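Local atomic coordinates of L-lysine 6-monooxygenase involved in desferrioxamine biosynthesis (Erwinia amylovora CFBP1430, PDB entry 5O8P), a protein that probably uses FAD and NADPH to hydroxylate a terminal amine of cadaverine, a step in desferrioxamine siderophore biosynthesis. Residues 36-41 with 121-126. Residues are numbered along the deposited sequence; the frame is centred on the assembly and turned at random.
Sequences VFLDQN and TRVEYV. With FAD (flavin-adenine dinucleotide), chain C.
Gln40 and Arg122 touch side chain to side chain beside the adenine of FAD, in a worked example of a Rossmann-type FAD fold, where an acid just after the second strand turns to the adenosine ribose; residues 121-126 bring a second strand to the adenine. Strand 35-38 pairs in parallel with strand 8-14 in a mixed sheet, and the acid just past its end is Asp39. Its CG is anti to the backbone N (chi1 -168°), beside the carbonyl carbon. OD1 lies 2.7 Å from FAD O3B, and it also accepts from the backbone N of Ile16. OD2 takes the backbone N of Asn41 in an Asx turn, which ties the loop to the same carboxylate. The backbone of Asp39 makes the link to the other segment, Thr121 N donating to Asp39 O at 2.8 Å.

Gln40 then reaches over the adenine. Its CG sits between the backbone N and the carbonyl carbon (chi1 73°), NE2 lies 3.3 Å from both FAD C4A and FAD C5A, and OE1 turns to Arg122 CD. The two side chains run obliquely to one another, amide and guanidinium planes 40° apart, while Arg122 NE is bridged to Glu124 OE2. Further back toward the sheet, Leu38 packs its CG on Thr121 CG2 and its CD2 on Val123 CG2, each at 3.9 Å; Ile12 and Ile14 of strand 8-14 adjoin this apolar group. The backbone of Val123 pairs with the N1A/N6A side of the adenine: Val123 N donates to FAD N1A and Val123 O accepts from FAD N6A, both at 3.2 Å.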
# COMPACT_ATOMS: atom_id res chain seq x y z
N VAL B 36 39.68 19.86 6.70
CA VAL B 36 38.89 20.82 7.44
C VAL B 36 37.81 21.39 6.53
O VAL B 36 37.98 21.45 5.30
CB VAL B 36 39.80 21.92 8.03
CG1 VAL B 36 40.30 22.87 6.96
CG2 VAL B 36 39.10 22.69 9.14
N PHE B 37 36.70 21.78 7.14
CA PHE B 37 35.54 22.24 6.42
C PHE B 37 35.11 23.60 6.91
O PHE B 37 34.93 23.79 8.11
CB PHE B 37 34.40 21.25 6.62
CG PHE B 37 34.64 19.92 5.98
CD1 PHE B 37 34.25 19.69 4.67
CD2 PHE B 37 35.30 18.91 6.68
CE1 PHE B 37 34.49 18.46 4.07
CE2 PHE B 37 35.55 17.68 6.08
CZ PHE B 37 35.13 17.46 4.79
N LEU B 38 34.92 24.53 5.98
CA LEU B 38 34.61 25.93 6.27
C LEU B 38 33.21 26.28 5.80
O LEU B 38 32.91 26.05 4.64
CB LEU B 38 35.60 26.82 5.52
CG LEU B 38 37.02 27.03 6.04
CD1 LEU B 38 37.54 25.89 6.89
CD2 LEU B 38 37.96 27.33 4.87
N ASP B 39 32.38 26.86 6.66
CA ASP B 39 31.05 27.35 6.27
C ASP B 39 30.77 28.71 6.92
O ASP B 39 31.22 28.96 8.04
CB ASP B 39 29.98 26.34 6.68
CG ASP B 39 28.60 26.62 6.06
OD1 ASP B 39 28.34 26.14 4.94
OD2 ASP B 39 27.79 27.32 6.70
N GLN B 40 30.03 29.58 6.23
CA GLN B 40 29.79 30.94 6.69
C GLN B 40 28.68 31.09 7.74
O GLN B 40 28.67 32.05 8.52
CB GLN B 40 29.54 31.88 5.52
CG GLN B 40 28.22 31.73 4.82
CD GLN B 40 28.22 32.44 3.48
OE1 GLN B 40 28.63 33.61 3.35
NE2 GLN B 40 27.77 31.73 2.48
N ASN B 41 27.75 30.14 7.76
CA ASN B 41 26.64 30.14 8.73
C ASN B 41 27.15 29.72 10.10
O ASN B 41 28.25 29.17 10.20
CB ASN B 41 25.52 29.22 8.26
CG ASN B 41 24.96 29.64 6.93
OD1 ASN B 41 24.91 28.84 6.00
ND2 ASN B 41 24.56 30.90 6.82
N THR B 121 32.72 31.13 9.06
CA THR B 121 33.93 31.32 8.27
C THR B 121 33.57 31.49 6.79
O THR B 121 33.37 30.52 6.07
CB THR B 121 34.84 30.08 8.45
OG1 THR B 121 34.92 29.75 9.83
CG2 THR B 121 36.23 30.32 7.91
N ARG B 122 33.46 32.74 6.36
CA ARG B 122 33.10 33.05 4.98
C ARG B 122 34.39 33.11 4.16
O ARG B 122 35.26 33.93 4.42
CB ARG B 122 32.35 34.39 4.89
CG ARG B 122 31.90 34.80 3.49
CD ARG B 122 30.94 35.98 3.52
NE ARG B 122 31.62 37.20 4.01
CZ ARG B 122 31.40 37.80 5.19
NH1 ARG B 122 30.49 37.36 6.07
NH2 ARG B 122 32.09 38.90 5.51
N VAL B 123 34.50 32.21 3.19
CA VAL B 123 35.62 32.24 2.25
C VAL B 123 35.38 33.37 1.27
O VAL B 123 34.30 33.47 0.70
CB VAL B 123 35.73 30.90 1.49
CG1 VAL B 123 36.73 31.00 0.35
CG2 VAL B 123 36.11 29.80 2.47
N GLU B 124 36.40 34.22 1.11
CA GLU B 124 36.30 35.44 0.28
C GLU B 124 37.11 35.38 -1.00
O GLU B 124 36.70 35.96 -2.01
CB GLU B 124 36.67 36.70 1.09
CG GLU B 124 35.86 36.84 2.38
CD GLU B 124 35.11 38.14 2.58
OE1 GLU B 124 35.56 39.18 2.04
OE2 GLU B 124 34.09 38.11 3.31
N TYR B 125 38.25 34.71 -0.97
CA TYR B 125 39.12 34.59 -2.13
C TYR B 125 39.94 33.30 -2.05
O TYR B 125 40.31 32.85 -0.96
CB TYR B 125 40.04 35.81 -2.21
CG TYR B 125 40.80 35.98 -3.52
CD1 TYR B 125 40.14 36.32 -4.71
CD2 TYR B 125 42.21 35.84 -3.55
CE1 TYR B 125 40.85 36.50 -5.90
CE2 TYR B 125 42.93 36.02 -4.73
CZ TYR B 125 42.25 36.35 -5.90
OH TYR B 125 42.96 36.52 -7.07
N VAL B 126 40.19 32.69 -3.20
CA VAL B 126 41.05 31.52 -3.30
C VAL B 126 42.05 31.77 -4.42
O VAL B 126 41.70 32.37 -5.43
CB VAL B 126 40.25 30.23 -3.62
CG1 VAL B 126 41.17 29.03 -3.68
CG2 VAL B 126 39.16 30.00 -2.58
PA FAD C . 23.62 23.48 0.79
O1A FAD C . 22.55 23.54 1.87
O2A FAD C . 23.51 24.38 -0.41
O5B FAD C . 25.01 23.76 1.56
C5B FAD C . 25.89 24.81 1.20
C4B FAD C . 26.55 25.49 2.40
O4B FAD C . 27.71 26.21 1.96
C3B FAD C . 25.63 26.51 3.06
O3B FAD C . 25.66 26.30 4.48
C2B FAD C . 26.19 27.87 2.63
O2B FAD C . 26.01 28.91 3.59
C1B FAD C . 27.67 27.56 2.45
N9A FAD C . 28.44 28.51 1.60
C8A FAD C . 28.16 28.96 0.36
N7A FAD C . 29.13 29.82 -0.06
C5A FAD C . 30.05 29.92 0.92
C6A FAD C . 31.33 30.64 1.15
N6A FAD C . 31.85 31.47 0.21
N1A FAD C . 31.97 30.45 2.33
C2A FAD C . 31.48 29.63 3.29
N3A FAD C . 30.33 28.95 3.15
C4A FAD C . 29.59 29.05 2.01
N1 FAD C . 17.53 15.77 -2.16
C2 FAD C . 17.30 14.48 -1.78
O2 FAD C . 18.04 13.59 -2.25
N3 FAD C . 16.32 14.15 -0.92
C4 FAD C . 15.50 15.07 -0.39
O4 FAD C . 14.59 14.74 0.41
C4X FAD C . 15.68 16.50 -0.75
N5 FAD C . 14.89 17.47 -0.25
C5X FAD C . 15.09 18.77 -0.61
C6 FAD C . 14.24 19.73 -0.06
C7 FAD C . 14.38 21.08 -0.38
C7M FAD C . 13.45 22.10 0.23
C8 FAD C . 15.46 21.49 -1.32
C8M FAD C . 15.63 22.94 -1.68
C9 FAD C . 16.31 20.53 -1.88
C9A FAD C . 16.18 19.17 -1.57
N10 FAD C . 17.03 18.15 -2.11
C10 FAD C . 16.78 16.80 -1.71
C1' FAD C . 18.15 18.41 -3.06
C2' FAD C . 19.51 18.57 -2.34
O2' FAD C . 19.70 17.51 -1.38
C3' FAD C . 19.70 19.93 -1.66
O3' FAD C . 19.63 21.00 -2.62
C4' FAD C . 21.03 20.05 -0.90
O4' FAD C . 20.90 21.01 0.15
C5' FAD C . 22.19 20.48 -1.80
O5' FAD C . 23.42 20.06 -1.20
P FAD C . 24.54 21.14 -0.81
O1P FAD C . 25.68 20.41 -0.14
O2P FAD C . 24.78 21.89 -2.09
O3P FAD C . 23.66 21.92 0.31